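Local coordinates for SJCHGC06286 protein (Schistosoma japonicum, PDB 3QBR) that probably binds BH domains of partner proteins as a Bcl-2 family regulator of apoptosis, here as a fragment lacking the C-terminal part that probably holds the membrane anchor, at residues S22-S27 with Q59-S64; T100-F105 with S142-M147; F105-L110 with I149-Q154. All blocks are in the same frame, centred on the assembly; numbering follows the deposited sequence.

Contact 1. Residues S22-S27 with Q59-S64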
loop_
_atom_site.group_PDB
_atom_site.type_symbol
_atom_site.label_atom_id
_atom_site.label_comp_id
_atom_site.label_asym_id
_atom_site.label_seq_id
_atom_site.Cartn_x
_atom_site.Cartn_y
_atom_site.Cartn_z
ATOM N N SER A 22 3.809 -9.510 2.932
ATOM C CA SER A 22 3.906 -8.796 4.199
ATOM C C SER A 22 5.281 -8.112 4.385
ATOM O O SER A 22 5.365 -6.911 4.669
ATOM C CB SER A 22 3.605 -9.773 5.351
ATOM O OG SER A 22 3.730 -9.137 6.599
ATOM N N THR A 23 6.350 -8.880 4.201
ATOM C CA THR A 23 7.711 -8.370 4.359
ATOM C C THR A 23 7.992 -7.196 3.416
ATOM O O THR A 23 8.736 -6.270 3.759
ATOM C CB THR A 23 8.776 -9.491 4.135
ATOM O OG1 THR A 23 8.598 -10.554 5.082
ATOM C CG2 THR A 23 10.166 -8.930 4.258
ATOM N N LEU A 24 7.398 -7.232 2.223
ATOM C CA LEU A 24 7.598 -6.141 1.264
ATOM C C LEU A 24 6.954 -4.858 1.748
ATOM O O LEU A 24 7.515 -3.773 1.576
ATOM C CB LEU A 24 7.027 -6.491 -0.089
ATOM C CG LEU A 24 8.027 -6.875 -1.161
ATOM C CD1 LEU A 24 7.240 -7.201 -2.441
ATOM C CD2 LEU A 24 9.038 -5.738 -1.375
ATOM N N CYS A 25 5.774 -4.986 2.354
ATOM C CA CYS A 25 5.094 -3.813 2.878
ATOM C C CYS A 25 5.907 -3.135 3.942
ATOM O O CYS A 25 6.146 -1.930 3.834
ATOM C CB CYS A 25 3.724 -4.154 3.442
ATOM S SG CYS A 25 2.622 -4.616 2.155
ATOM N N HIS A 26 6.306 -3.896 4.972
ATOM C CA HIS A 26 7.233 -3.374 5.997
ATOM C C HIS A 26 8.465 -2.654 5.396
ATOM O O HIS A 26 8.672 -1.463 5.632
ATOM C CB HIS A 26 7.641 -4.470 6.987
ATOM C CG HIS A 26 6.507 -4.984 7.813
ATOM N ND1 HIS A 26 5.827 -4.196 8.717
ATOM C CD2 HIS A 26 5.924 -6.203 7.872
ATOM C CE1 HIS A 26 4.876 -4.906 9.297
ATOM N NE2 HIS A 26 4.916 -6.129 8.804
ATOM N N SER A 27 9.255 -3.345 4.587
ATOM C CA SER A 27 10.445 -2.722 4.019
ATOM C C SER A 27 10.087 -1.468 3.279
ATOM O O SER A 27 10.720 -0.435 3.465
ATOM C CB SER A 27 11.160 -3.652 3.046
ATOM O OG SER A 27 11.322 -4.926 3.622
ATOM N N GLN A 59 15.510 -5.987 -2.904
ATOM C CA GLN A 59 16.022 -4.627 -3.019
ATOM C C GLN A 59 15.611 -4.000 -4.339
ATOM O O GLN A 59 15.149 -2.856 -4.377
ATOM C CB GLN A 59 17.542 -4.579 -2.845
ATOM C CG GLN A 59 17.986 -4.503 -1.395
ATOM C CD GLN A 59 19.454 -4.121 -1.251
ATOM O OE1 GLN A 59 20.244 -4.268 -2.190
ATOM N NE2 GLN A 59 19.826 -3.628 -0.068
ATOM N N GLU A 60 15.798 -4.749 -5.420
ATOM C CA GLU A 60 15.327 -4.334 -6.734
ATOM C C GLU A 60 13.818 -3.988 -6.745
ATOM O O GLU A 60 13.403 -2.977 -7.313
ATOM C CB GLU A 60 15.653 -5.410 -7.769
ATOM C CG GLU A 60 17.029 -5.273 -8.324
ATOM C CD GLU A 60 17.369 -3.815 -8.593
ATOM O OE1 GLU A 60 16.623 -3.155 -9.355
ATOM O OE2 GLU A 60 18.377 -3.321 -8.033
ATOM N N ILE A 61 13.020 -4.809 -6.076
ATOM C CA ILE A 61 11.587 -4.609 -6.027
ATOM C C ILE A 61 11.211 -3.331 -5.276
ATOM O O ILE A 61 10.329 -2.602 -5.711
ATOM C CB ILE A 61 10.880 -5.829 -5.401
ATOM C CG1 ILE A 61 11.047 -7.067 -6.291
ATOM C CG2 ILE A 61 9.415 -5.512 -5.150
ATOM C CD1 ILE A 61 10.423 -8.341 -5.675
ATOM N N ILE A 62 11.877 -3.078 -4.148
ATOM C CA ILE A 62 11.636 -1.892 -3.327
ATOM C C ILE A 62 12.061 -0.628 -4.079
ATOM O O ILE A 62 11.365 0.368 -4.033
ATOM C CB ILE A 62 12.421 -1.949 -1.985
ATOM C CG1 ILE A 62 11.800 -2.956 -1.015
ATOM C CG2 ILE A 62 12.527 -0.548 -1.339
ATOM C CD1 ILE A 62 10.412 -2.604 -0.491
ATOM N N HIS A 63 13.205 -0.669 -4.758
ATOM C CA HIS A 63 13.628 0.438 -5.620
ATOM C C HIS A 63 12.573 0.797 -6.689
ATOM O O HIS A 63 12.196 1.968 -6.851
ATOM C CB HIS A 63 14.975 0.144 -6.291
ATOM C CG HIS A 63 16.141 0.181 -5.355
ATOM N ND1 HIS A 63 16.201 1.021 -4.259
ATOM C CD2 HIS A 63 17.312 -0.510 -5.353
ATOM C CE1 HIS A 63 17.343 0.836 -3.619
ATOM N NE2 HIS A 63 18.036 -0.086 -4.266
ATOM N N SER A 64 12.103 -0.218 -7.410
ATOM C CA SER A 64 11.052 -0.031 -8.389
ATOM C C SER A 64 9.871 0.635 -7.739
ATOM O O SER A 64 9.325 1.590 -8.280
ATOM C CB SER A 64 10.612 -1.363 -8.996
ATOM O OG SER A 64 11.587 -1.835 -9.899
#

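Contact 2. Residues T100-F105 with S142-M147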
loop_
_atom_site.group_PDB
_atom_site.type_symbol
_atom_site.label_atom_id
_atom_site.label_comp_id
_atom_site.label_asym_id
_atom_site.label_seq_id
_atom_site.Cartn_x
_atom_site.Cartn_y
_atom_site.Cartn_z
ATOM N N THR A 100 -12.145 -2.301 13.348
ATOM C CA THR A 100 -12.872 -3.140 12.412
ATOM C C THR A 100 -13.698 -2.343 11.387
ATOM O O THR A 100 -13.915 -2.808 10.263
ATOM C CB THR A 100 -13.710 -4.195 13.173
ATOM O OG1 THR A 100 -14.557 -4.899 12.259
ATOM C CG2 THR A 100 -14.537 -3.539 14.257
ATOM N N ALA A 101 -14.131 -1.141 11.762
ATOM C CA ALA A 101 -14.771 -0.243 10.797
ATOM C C ALA A 101 -13.790 0.117 9.708
ATOM O O ALA A 101 -14.158 0.191 8.535
ATOM C CB ALA A 101 -15.278 1.029 11.465
ATOM N N LEU A 102 -12.543 0.353 10.111
ATOM C CA LEU A 102 -11.469 0.714 9.186
ATOM C C LEU A 102 -11.075 -0.439 8.251
ATOM O O LEU A 102 -10.736 -0.214 7.090
ATOM C CB LEU A 102 -10.251 1.215 9.956
ATOM C CG LEU A 102 -9.051 1.656 9.120
ATOM C CD1 LEU A 102 -9.431 2.767 8.140
ATOM C CD2 LEU A 102 -7.910 2.098 10.024
ATOM N N GLU A 103 -11.124 -1.668 8.745
ATOM C CA GLU A 103 -10.863 -2.796 7.869
ATOM C C GLU A 103 -11.902 -2.764 6.750
ATOM O O GLU A 103 -11.561 -2.707 5.565
ATOM C CB GLU A 103 -10.923 -4.113 8.640
ATOM C CG GLU A 103 -10.180 -5.258 7.967
ATOM C CD GLU A 103 -10.086 -6.509 8.844
ATOM O OE1 GLU A 103 -10.073 -7.633 8.292
ATOM O OE2 GLU A 103 -10.025 -6.369 10.087
ATOM N N ILE A 104 -13.173 -2.772 7.147
ATOM C CA ILE A 104 -14.297 -2.640 6.222
ATOM C C ILE A 104 -14.075 -1.618 5.096
ATOM O O ILE A 104 -14.159 -1.944 3.903
ATOM C CB ILE A 104 -15.581 -2.224 6.968
ATOM C CG1 ILE A 104 -15.946 -3.247 8.053
ATOM C CG2 ILE A 104 -16.712 -2.008 5.977
ATOM C CD1 ILE A 104 -15.357 -4.601 7.825
ATOM N N PHE A 105 -13.818 -0.373 5.468
ATOM C CA PHE A 105 -13.644 0.637 4.448
ATOM C C PHE A 105 -12.436 0.347 3.609
ATOM O O PHE A 105 -12.497 0.460 2.382
ATOM C CB PHE A 105 -13.536 2.015 5.055
ATOM C CG PHE A 105 -14.714 2.380 5.879
ATOM C CD1 PHE A 105 -15.955 1.836 5.586
ATOM C CD2 PHE A 105 -14.597 3.268 6.937
ATOM C CE1 PHE A 105 -17.065 2.157 6.341
ATOM C CE2 PHE A 105 -15.703 3.602 7.693
ATOM C CZ PHE A 105 -16.941 3.043 7.396
ATOM N N SER A 142 -0.660 2.699 16.448
ATOM C CA SER A 142 0.136 1.536 16.121
ATOM C C SER A 142 -0.703 0.332 15.702
ATOM O O SER A 142 -0.411 -0.288 14.684
ATOM C CB SER A 142 1.100 1.191 17.256
ATOM O OG SER A 142 0.422 0.633 18.354
ATOM N N ASP A 143 -1.748 -0.001 16.450
ATOM C CA ASP A 143 -2.537 -1.192 16.105
ATOM C C ASP A 143 -3.305 -1.031 14.788
ATOM O O ASP A 143 -3.387 -1.983 14.016
ATOM C CB ASP A 143 -3.501 -1.552 17.216
ATOM C CG ASP A 143 -4.523 -0.470 17.445
ATOM O OD1 ASP A 143 -4.109 0.712 17.543
ATOM O OD2 ASP A 143 -5.731 -0.801 17.514
ATOM N N ALA A 144 -3.851 0.158 14.510
ATOM C CA ALA A 144 -4.496 0.347 13.206
ATOM C C ALA A 144 -3.477 0.129 12.076
ATOM O O ALA A 144 -3.778 -0.515 11.057
ATOM C CB ALA A 144 -5.205 1.736 13.071
ATOM N N ILE A 145 -2.274 0.665 12.273
ATOM C CA ILE A 145 -1.203 0.542 11.298
ATOM C C ILE A 145 -0.931 -0.944 11.012
ATOM O O ILE A 145 -1.013 -1.397 9.864
ATOM C CB ILE A 145 0.083 1.251 11.798
ATOM C CG1 ILE A 145 -0.157 2.751 11.909
ATOM C CG2 ILE A 145 1.254 0.959 10.877
ATOM C CD1 ILE A 145 1.078 3.599 12.277
ATOM N N GLN A 146 -0.643 -1.706 12.064
ATOM C CA GLN A 146 -0.369 -3.126 11.905
ATOM C C GLN A 146 -1.560 -3.822 11.305
ATOM O O GLN A 146 -1.429 -4.856 10.650
ATOM C CB GLN A 146 -0.007 -3.782 13.242
ATOM C CG GLN A 146 1.428 -3.507 13.711
ATOM C CD GLN A 146 2.479 -3.629 12.591
ATOM O OE1 GLN A 146 2.490 -4.611 11.827
ATOM N NE2 GLN A 146 3.377 -2.630 12.505
ATOM N N MET A 147 -2.740 -3.271 11.538
ATOM C CA MET A 147 -3.943 -3.883 10.990
ATOM C C MET A 147 -3.972 -3.696 9.463
ATOM O O MET A 147 -4.128 -4.660 8.712
ATOM C CB MET A 147 -5.172 -3.288 11.657
ATOM C CG MET A 147 -6.467 -4.014 11.315
ATOM S SD MET A 147 -7.282 -3.232 9.921
ATOM C CE MET A 147 -7.648 -1.645 10.692
#

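Contact 3. Residues F105-L110 with I149-Q154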
loop_
_atom_site.group_PDB
_atom_site.type_symbol
_atom_site.label_atom_id
_atom_site.label_comp_id
_atom_site.label_asym_id
_atom_site.label_seq_id
_atom_site.Cartn_x
_atom_site.Cartn_y
_atom_site.Cartn_z
ATOM N N PHE A 105 -13.818 -0.373 5.468
ATOM C CA PHE A 105 -13.644 0.637 4.448
ATOM C C PHE A 105 -12.436 0.347 3.609
ATOM O O PHE A 105 -12.497 0.460 2.382
ATOM C CB PHE A 105 -13.536 2.015 5.055
ATOM C CG PHE A 105 -14.714 2.380 5.879
ATOM C CD1 PHE A 105 -15.955 1.836 5.586
ATOM C CD2 PHE A 105 -14.597 3.268 6.937
ATOM C CE1 PHE A 105 -17.065 2.157 6.341
ATOM C CE2 PHE A 105 -15.703 3.602 7.693
ATOM C CZ PHE A 105 -16.941 3.043 7.396
ATOM N N TYR A 106 -11.337 -0.025 4.268
ATOM C CA TYR A 106 -10.120 -0.412 3.554
ATOM C C TYR A 106 -10.460 -1.490 2.545
ATOM O O TYR A 106 -10.106 -1.389 1.369
ATOM C CB TYR A 106 -9.007 -0.923 4.501
ATOM C CG TYR A 106 -7.670 -1.012 3.800
ATOM C CD1 TYR A 106 -7.126 0.109 3.194
ATOM C CD2 TYR A 106 -6.977 -2.203 3.713
ATOM C CE1 TYR A 106 -5.929 0.058 2.526
ATOM C CE2 TYR A 106 -5.746 -2.269 3.053
ATOM C CZ TYR A 106 -5.240 -1.130 2.459
ATOM O OH TYR A 106 -4.045 -1.139 1.782
ATOM N N LEU A 107 -11.147 -2.525 3.017
ATOM C CA LEU A 107 -11.523 -3.628 2.150
ATOM C C LEU A 107 -12.390 -3.181 0.961
ATOM O O LEU A 107 -12.203 -3.659 -0.166
ATOM C CB LEU A 107 -12.172 -4.747 2.959
ATOM C CG LEU A 107 -11.092 -5.574 3.655
ATOM C CD1 LEU A 107 -11.661 -6.815 4.307
ATOM C CD2 LEU A 107 -9.995 -5.954 2.649
ATOM N N GLU A 108 -13.310 -2.252 1.210
ATOM C CA GLU A 108 -14.150 -1.720 0.153
ATOM C C GLU A 108 -13.322 -0.908 -0.848
ATOM O O GLU A 108 -13.597 -0.916 -2.051
ATOM C CB GLU A 108 -15.261 -0.839 0.739
ATOM C CG GLU A 108 -16.395 -1.597 1.439
ATOM C CD GLU A 108 -17.486 -0.666 1.998
ATOM O OE1 GLU A 108 -17.458 0.559 1.726
ATOM O OE2 GLU A 108 -18.374 -1.168 2.717
ATOM N N ILE A 109 -12.326 -0.184 -0.350
ATOM C CA ILE A 109 -11.468 0.609 -1.225
ATOM C C ILE A 109 -10.589 -0.272 -2.121
ATOM O O ILE A 109 -10.364 0.044 -3.290
ATOM C CB ILE A 109 -10.553 1.531 -0.425
ATOM C CG1 ILE A 109 -11.380 2.468 0.449
ATOM C CG2 ILE A 109 -9.636 2.309 -1.364
ATOM C CD1 ILE A 109 -10.600 3.635 0.970
ATOM N N LEU A 110 -10.101 -1.373 -1.584
ATOM C CA LEU A 110 -9.304 -2.307 -2.339
ATOM C C LEU A 110 -10.150 -2.974 -3.376
ATOM O O LEU A 110 -9.806 -3.018 -4.524
ATOM C CB LEU A 110 -8.738 -3.360 -1.415
ATOM C CG LEU A 110 -7.659 -2.912 -0.457
ATOM C CD1 LEU A 110 -7.029 -4.070 0.190
ATOM C CD2 LEU A 110 -6.636 -2.140 -1.175
ATOM N N ILE A 149 -1.529 -3.163 7.415
ATOM C CA ILE A 149 -0.488 -3.982 6.807
ATOM C C ILE A 149 -0.880 -5.458 6.745
ATOM O O ILE A 149 -0.602 -6.131 5.761
ATOM C CB ILE A 149 0.836 -3.826 7.537
ATOM C CG1 ILE A 149 1.377 -2.415 7.329
ATOM C CG2 ILE A 149 1.823 -4.828 7.011
ATOM C CD1 ILE A 149 2.554 -2.102 8.237
ATOM N N LYS A 150 -1.550 -5.959 7.775
ATOM C CA LYS A 150 -1.963 -7.365 7.775
ATOM C C LYS A 150 -3.075 -7.625 6.768
ATOM O O LYS A 150 -3.076 -8.661 6.090
ATOM C CB LYS A 150 -2.411 -7.806 9.166
ATOM C CG LYS A 150 -2.769 -9.257 9.250
ATOM C CD LYS A 150 -3.397 -9.559 10.611
ATOM C CE LYS A 150 -3.581 -11.052 10.866
ATOM N NZ LYS A 150 -4.303 -11.280 12.155
ATOM N N THR A 151 -4.012 -6.677 6.674
ATOM C CA THR A 151 -5.137 -6.786 5.759
ATOM C C THR A 151 -4.658 -6.713 4.313
ATOM O O THR A 151 -5.036 -7.552 3.488
ATOM C CB THR A 151 -6.196 -5.712 6.047
ATOM O OG1 THR A 151 -6.759 -5.959 7.337
ATOM C CG2 THR A 151 -7.289 -5.755 5.023
ATOM N N THR A 152 -3.818 -5.731 3.996
ATOM C CA THR A 152 -3.154 -5.737 2.691
ATOM C C THR A 152 -2.542 -7.122 2.348
ATOM O O THR A 152 -2.661 -7.606 1.221
ATOM C CB THR A 152 -2.080 -4.672 2.637
ATOM O OG1 THR A 152 -2.632 -3.448 3.106
ATOM C CG2 THR A 152 -1.543 -4.493 1.220
ATOM N N SER A 153 -1.908 -7.766 3.327
ATOM C CA SER A 153 -1.283 -9.076 3.113
ATOM C C SER A 153 -2.263 -10.191 2.797
ATOM O O SER A 153 -2.033 -10.939 1.843
ATOM C CB SER A 153 -0.430 -9.496 4.318
ATOM O OG SER A 153 0.737 -8.694 4.410
ATOM N N GLN A 154 -3.323 -10.328 3.603
ATOM C CA GLN A 154 -4.362 -11.331 3.326
ATOM C C GLN A 154 -5.016 -11.102 1.962
ATOM O O GLN A 154 -5.139 -12.021 1.168
ATOM C CB GLN A 154 -5.457 -11.328 4.393
ATOM C CG GLN A 154 -5.041 -11.842 5.740
ATOM C CD GLN A 154 -5.841 -11.191 6.856
ATOM O OE1 GLN A 154 -6.851 -10.524 6.609
ATOM N NE2 GLN A 154 -5.388 -11.373 8.092
#

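Contact 1. Residues S22-S27 with Q59-S64
Leu-24 and Ile-62 have the closest CA atoms of segments 22-27 and 59-64, 7.4 Å apart, and the axes of these short pieces of helices 17-31 and 58-79 pass at 10.6 Å with a signed crossing angle of -55°. No hydrogen bond joins the two segments. Leu-24 and Ile-62 bury equal areas. Both branches of Leu-24 touch CG2 of Ile-61, and CD2 alone also reaches Ile-62. This CD2 meets CD1 of Ile-62 at 3.5 Å, and the two side chains run past each other in opposite directions. The same CD2 lies 3.8 Å from CG2 of Ile-61. The other branch follows, with Leu-24 CD1 3.9 Å from Ile-61 CG2. Here the leucine and isoleucine side chains cross at about a right angle. On Ile-61 it is CG2, not the CG1-CD1 arm, that makes the contact. Ile-62 CD1 reaches further along helix 17-31, to CB of Ser-27 at 3.8 Å. Ser-27 therefore offers a carbon, not its hydroxyl, to helix 58-79. Its OG turns back along its own helix and bonds to O of Thr-23 at 2.9 Å, with the donor tilted 29° from the carbonyl plane. That carbonyl also accepts the backbone N of Ser-27, from the other face of its plane.

In the Bcl-2 fold the second of these helices is probably the one that carries the BH3 motif, packed against the N-terminal helix. The C-terminal part of the chain packs beside Leu-24 and Ile-61: Trp-170 touches both, and Leu-173 and Ile-174 of helix 172-176 touch Ile-61. On the other side of helix 17-31, Cys-25 packs on helices 119-137 and 142-159.

Contact 2. Residues T100-F105 with S142-M147
Met-147 buries the most surface here and reaches across from helix 142-159 to Leu-102 and Glu-103 of helix 99-113. Its CG is anti to the backbone N (chi1 -171°), which sends the side chain out toward the other helix. Bends at the next two bonds put SD beside Glu-103 and CE against Leu-102. The two ends of the thioether thus serve different residues. CE of Met-147 lies 3.8 Å from CD2 of Leu-102 and 3.9 Å from its CG. SD of Met-147 is about 4.0 Å from both CB and CG of Glu-103.

Leu-102 comes second. It points at helix 142-159, and its CD2 has two neighbours there: the methionine methyl and CB of Ala-144, which lies 4.1 Å away. Ala-144 meets the leucine branch with its methyl. Both residues also face the interior, where Leu-102 meets Leu-89 and Ile-91 and Ala-144 meets Leu-136 and Val-97. The helices run in roughly the same direction, with a signed crossing angle of -32° and segment axes 10.5 Å apart. Helix 142-159 follows helix 119-137 in the chain, and as in other Bcl-2 proteins the two probably form the central hairpin that the shorter helix 99-113 packs against.

Glu-103, partly exposed, contributes mainly the carbon part of its side chain. Extended beyond CG, it lies across the methionine obliquely, and the carboxylate makes no hydrogen bond to the segment 142-147. On the far side of helix 99-113, Phe-105 packs on an apolar side chain of another protein's chain.

Contact 3. Residues F105-L110 with I149-Q154
Tyr-106 carries the first contact along segment 105-110. A chi1 of -167°, with CG opposite the backbone N, carries the ring across to Thr-151 and Thr-152. The phenol OH donates a hydrogen bond to OG1 of Thr-152 at 3.0 Å. That acceptor lies near the plane of the ring, at its edge, and is 3.3 Å from CE2 of Tyr-106. The Thr-152 hydroxyl in turn is bonded to the carbonyl O of Leu-148, one turn back in its own helix. A relay of two bonds thus ties the tyrosine to the backbone of helix 142-159. Nearer the base of the ring, on the same edge, CG2 of Thr-151 lies in plane, 3.8 Å from CD2 of Tyr-106. One ring face receives CG of Leu-110, from the next turn of helix 99-113, 4.0 Å above the plane and toward the rim.

The helices cross at -40°, with segment axes 10.9 Å apart. Helices 119-137 and 142-159 probably form the central hairpin of the Bcl-2 fold, and Tyr-106 packs against both, touching Leu-129 and Leu-132 of the first. The buried phenol has Thr-152 OG1 as its hydrogen-bond acceptor.

Leu-107 follows, partly exposed. Its CD2 comes to 3.6 Å from CG2 of Thr-151, so this one methyl is shared by the leucine and the tyrosine ring. Glu-108 turns outward instead, and its OE1 is hydrogen-bonded to a polar side chain of another protein's chain. Leu-110, a turn on from Tyr-106, points toward helix 142-159 and packs on Tyr-155.

In the fold
Contact 1 joins helices 17-31 and 58-79. It comes first along the chain and closes before the other two open. Contacts 2 and 3 alternate, share Phe-105, and are successive parts of one interface between helices 99-113 and 142-159; their centres lie 8 Å apart. Contact 1 lies on the opposite side of the chain's centre, 21 Å from contact 2 and 18 Å from contact 3. Helix 142-159 links the two sides: its Gln-146, Ile-149 and Ser-153 pack on helix 17-31. Phe-105, Glu-108 and Ile-109 of helix 99-113 touch another protein's chain, consistent with that helix lining the BH3-binding groove of Bcl-2 proteins.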